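Local coordinates for protein peptide ABC transporter permease (Staphylococcus hominis, PDB 6EXS) that probably carries peptides across the membrane as a POT family transporter, among them a thioalcohol-conjugated dipeptide that is a precursor of human axillary malodour, at residues 157-162 against 341-346. Residues are numbered along the deposited sequence; the frame is centred on the assembly and turned at random.
Sequences SVNLGA and LFILLF. With C3H (2-[[(2~{R})-2-azanyl-3-[(3~{S})-3-methyl-1-oxidanyl-hexan-3-yl]sulfanyl-propanoyl]amino]ethanoic acid), chain O.
Asn159 meets Ile343 and Leu344 where helices 147-174 and 338-357 pass each other, a worked example of how a transporter of the major facilitator superfamily builds a substrate site between helices from distant parts of the chain. The two short segments run roughly antiparallel, with 138° between their N-to-C directions and their axes 9.3 Å apart, and Asn159 lies opposite Leu344. The close part of the contact is around Asn159: its CB rests on Leu344 CG at 3.8 Å, and Leu344 CD1 reaches Asn159 O at the same distance. Further along, at the amide, the Ile343 side chain crosses that of Asn159 at about a right angle. With Ile343 CG2 anti to the backbone N, that methyl comes within 3.5 Å of Asn159 OD1, while Ile343 CD1 approaches Asn159 ND2 at 3.8 Å. The other flank is looser. Leu160 CD2 meets Leu344 CD1, and Leu160 CG meets Leu344 CD2, both at 4.1 Å, the side chains crossing at about a right angle near a bound monoolein. Toward the pocket, Asn159 ND2 gives a weak, bent hydrogen bond to ligand O3, 3.0 Å long with an angle of 123° at the hydrogen; Ala162 CB lies against ligand N1. Ile343 at the amide and Leu344 at the base thus limit how Asn159 can sit, and its N-H probably contributes only modestly to holding the carboxylate.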
ATOM      1  N   SER A 157      -9.999   3.410 -10.119  1.00 36.56           N
ATOM      2  CA  SER A 157      -8.924   3.124 -11.073  1.00 35.41           C
ATOM      3  C   SER A 157      -7.866   2.233 -10.422  1.00 37.91           C
ATOM      4  O   SER A 157      -7.328   1.348 -11.090  1.00 38.52           O
ATOM      5  CB  SER A 157      -8.302   4.419 -11.604  1.00 38.96           C
ATOM      6  OG  SER A 157      -7.550   5.152 -10.647  1.00 41.20           O
ATOM      7  N   VAL A 158      -7.631   2.430  -9.097  1.00 33.07           N
ATOM      8  CA  VAL A 158      -6.698   1.684  -8.241  1.00 31.82           C
ATOM      9  C   VAL A 158      -7.114   0.200  -8.177  1.00 36.36           C
ATOM     10  O   VAL A 158      -6.342  -0.668  -8.590  1.00 35.55           O
ATOM     11  CB  VAL A 158      -6.551   2.340  -6.822  1.00 34.50           C
ATOM     12  CG1 VAL A 158      -5.745   1.454  -5.873  1.00 33.91           C
ATOM     13  CG2 VAL A 158      -5.921   3.731  -6.908  1.00 33.71           C
ATOM     14  N   ASN A 159      -8.346  -0.073  -7.696  1.00 34.37           N
ATOM     15  CA  ASN A 159      -8.922  -1.417  -7.565  1.00 34.69           C
ATOM     16  C   ASN A 159      -9.198  -2.094  -8.912  1.00 40.87           C
ATOM     17  O   ASN A 159      -9.080  -3.323  -8.988  1.00 41.37           O
ATOM     18  CB  ASN A 159     -10.158  -1.417  -6.683  1.00 33.70           C
ATOM     19  CG  ASN A 159      -9.906  -0.947  -5.280  1.00 50.13           C
ATOM     20  OD1 ASN A 159     -10.446   0.067  -4.843  1.00 45.19           O
ATOM     21  ND2 ASN A 159      -9.091  -1.677  -4.535  1.00 42.19           N
ATOM     22  N   LEU A 160      -9.519  -1.311  -9.978  1.00 36.50           N
ATOM     23  CA  LEU A 160      -9.707  -1.897 -11.313  1.00 36.47           C
ATOM     24  C   LEU A 160      -8.370  -2.401 -11.861  1.00 40.94           C
ATOM     25  O   LEU A 160      -8.317  -3.494 -12.424  1.00 40.18           O
ATOM     26  CB  LEU A 160     -10.391  -0.940 -12.301  1.00 36.71           C
ATOM     27  CG  LEU A 160     -11.913  -0.799 -12.141  1.00 41.20           C
ATOM     28  CD1 LEU A 160     -12.395   0.491 -12.747  1.00 42.01           C
ATOM     29  CD2 LEU A 160     -12.666  -1.993 -12.749  1.00 42.79           C
ATOM     30  N   GLY A 161      -7.298  -1.632 -11.629  1.00 37.16           N
ATOM     31  CA  GLY A 161      -5.950  -2.018 -12.028  1.00 36.05           C
ATOM     32  C   GLY A 161      -5.493  -3.240 -11.254  1.00 37.92           C
ATOM     33  O   GLY A 161      -5.016  -4.212 -11.845  1.00 37.35           O
ATOM     34  N   ALA A 162      -5.706  -3.217  -9.921  1.00 33.47           N
ATOM     35  CA  ALA A 162      -5.395  -4.313  -9.004  1.00 32.56           C
ATOM     36  C   ALA A 162      -6.199  -5.591  -9.302  1.00 37.06           C
ATOM     37  O   ALA A 162      -5.689  -6.677  -9.049  1.00 38.45           O
ATOM     38  CB  ALA A 162      -5.621  -3.878  -7.568  1.00 32.59           C
ATOM     39  N   LEU A 341     -11.763  -6.992  -5.975  1.00 38.76           N
ATOM     40  CA  LEU A 341     -13.104  -7.330  -6.476  1.00 39.26           C
ATOM     41  C   LEU A 341     -14.178  -7.028  -5.420  1.00 44.91           C
ATOM     42  O   LEU A 341     -15.186  -6.390  -5.744  1.00 45.70           O
ATOM     43  CB  LEU A 341     -13.202  -8.800  -6.926  1.00 39.47           C
ATOM     44  CG  LEU A 341     -14.597  -9.290  -7.375  1.00 44.03           C
ATOM     45  CD1 LEU A 341     -15.023  -8.638  -8.682  1.00 44.23           C
ATOM     46  CD2 LEU A 341     -14.638 -10.796  -7.499  1.00 44.44           C
ATOM     47  N   PHE A 342     -13.955  -7.464  -4.164  1.00 41.28           N
ATOM     48  CA  PHE A 342     -14.896  -7.234  -3.059  1.00 41.87           C
ATOM     49  C   PHE A 342     -15.010  -5.763  -2.675  1.00 45.96           C
ATOM     50  O   PHE A 342     -16.099  -5.327  -2.302  1.00 46.91           O
ATOM     51  CB  PHE A 342     -14.570  -8.120  -1.855  1.00 44.04           C
ATOM     52  CG  PHE A 342     -15.161  -9.504  -1.997  1.00 46.20           C
ATOM     53  CD1 PHE A 342     -14.610 -10.428  -2.882  1.00 48.56           C
ATOM     54  CD2 PHE A 342     -16.287  -9.873  -1.273  1.00 49.08           C
ATOM     55  CE1 PHE A 342     -15.182 -11.691  -3.047  1.00 50.12           C
ATOM     56  CE2 PHE A 342     -16.852 -11.146  -1.427  1.00 52.48           C
ATOM     57  CZ  PHE A 342     -16.298 -12.044  -2.314  1.00 50.23           C
ATOM     58  N   ILE A 343     -13.908  -4.990  -2.807  1.00 40.98           N
ATOM     59  CA  ILE A 343     -13.922  -3.549  -2.561  1.00 40.31           C
ATOM     60  C   ILE A 343     -14.819  -2.921  -3.631  1.00 44.89           C
ATOM     61  O   ILE A 343     -15.743  -2.204  -3.282  1.00 45.66           O
ATOM     62  CB  ILE A 343     -12.495  -2.927  -2.512  1.00 42.24           C
ATOM     63  CG1 ILE A 343     -11.727  -3.410  -1.257  1.00 41.73           C
ATOM     64  CG2 ILE A 343     -12.569  -1.382  -2.533  1.00 42.34           C
ATOM     65  CD1 ILE A 343     -10.270  -3.129  -1.265  1.00 46.25           C
ATOM     66  N   LEU A 344     -14.593  -3.253  -4.915  1.00 41.36           N
ATOM     67  CA  LEU A 344     -15.391  -2.747  -6.033  1.00 41.48           C
ATOM     68  C   LEU A 344     -16.880  -3.058  -5.907  1.00 48.23           C
ATOM     69  O   LEU A 344     -17.705  -2.179  -6.147  1.00 48.88           O
ATOM     70  CB  LEU A 344     -14.842  -3.235  -7.392  1.00 40.81           C
ATOM     71  CG  LEU A 344     -13.576  -2.546  -7.913  1.00 43.63           C
ATOM     72  CD1 LEU A 344     -12.875  -3.418  -8.917  1.00 43.77           C
ATOM     73  CD2 LEU A 344     -13.876  -1.203  -8.530  1.00 43.60           C
ATOM     74  N   LEU A 345     -17.226  -4.281  -5.498  1.00 47.08           N
ATOM     75  CA  LEU A 345     -18.631  -4.680  -5.371  1.00 48.32           C
ATOM     76  C   LEU A 345     -19.323  -4.166  -4.120  1.00 54.45           C
ATOM     77  O   LEU A 345     -20.503  -3.825  -4.193  1.00 55.26           O
ATOM     78  CB  LEU A 345     -18.801  -6.220  -5.415  1.00 48.36           C
ATOM     79  CG  LEU A 345     -18.288  -6.999  -6.625  1.00 51.79           C
ATOM     80  CD1 LEU A 345     -18.252  -8.482  -6.318  1.00 51.62           C
ATOM     81  CD2 LEU A 345     -19.109  -6.714  -7.869  1.00 53.26           C
ATOM     82  N   PHE A 346     -18.629  -4.160  -2.967  1.00 51.64           N
ATOM     83  CA  PHE A 346     -19.297  -3.836  -1.713  1.00 52.77           C
ATOM     84  C   PHE A 346     -18.884  -2.520  -1.018  1.00 59.63           C
ATOM     85  O   PHE A 346     -19.544  -2.177  -0.035  1.00 61.17           O
ATOM     86  CB  PHE A 346     -19.183  -5.028  -0.751  1.00 54.64           C
ATOM     87  CG  PHE A 346     -19.685  -6.311  -1.384  1.00 56.42           C
ATOM     88  CD1 PHE A 346     -21.038  -6.489  -1.664  1.00 60.39           C
ATOM     89  CD2 PHE A 346     -18.801  -7.319  -1.748  1.00 57.81           C
ATOM     90  CE1 PHE A 346     -21.497  -7.663  -2.278  1.00 61.55           C
ATOM     91  CE2 PHE A 346     -19.262  -8.495  -2.363  1.00 61.02           C
ATOM     92  CZ  PHE A 346     -20.606  -8.662  -2.614  1.00 59.97           C
TER
HETATM   93  O2  C3H O 514      -4.741  -1.263  -3.648  0.75 69.54           O
HETATM   94  C11 C3H O 514      -5.791  -1.748  -3.417  0.75 68.31           C
HETATM   95  O3  C3H O 514      -6.721  -1.152  -2.756  0.75 68.52           O
HETATM   96  C10 C3H O 514      -6.196  -3.142  -3.796  0.75 66.90           C
HETATM   97  N1  C3H O 514      -5.084  -4.057  -3.877  0.75 65.30           N
HETATM   98  C9  C3H O 514      -4.633  -4.695  -2.810  0.75 65.79           C
HETATM   99  O1  C3H O 514      -4.377  -4.135  -1.755  0.75 68.68           O
HETATM  100  C8  C3H O 514      -4.445  -6.174  -2.897  0.75 63.57           C
HETATM  101  N   C3H O 514      -4.450  -6.576  -4.296  0.75 63.93           N
HETATM  102  C7  C3H O 514      -3.105  -6.591  -2.288  0.75 63.34           C
HETATM  103  S   C3H O 514      -3.129  -7.309  -0.624  0.75 63.64           S
HETATM  104  C3  C3H O 514      -3.986  -8.973  -0.608  0.75 55.14           C
HETATM  105  C4  C3H O 514      -3.113  -9.903  -1.410  0.75 52.12           C
HETATM  106  C5  C3H O 514      -5.406  -8.761  -1.150  0.75 51.07           C
HETATM  107  C6  C3H O 514      -6.229  -9.996  -1.436  0.75 46.34           C
HETATM  108  O   C3H O 514      -6.578 -10.099  -2.778  0.75 41.31           O
HETATM  109  C2  C3H O 514      -4.119  -9.505   0.816  0.75 54.02           C
HETATM  110  C1  C3H O 514      -5.542  -9.697   1.313  0.75 51.79           C
HETATM  111  C   C3H O 514      -5.568 -10.236   2.718  0.75 50.23           C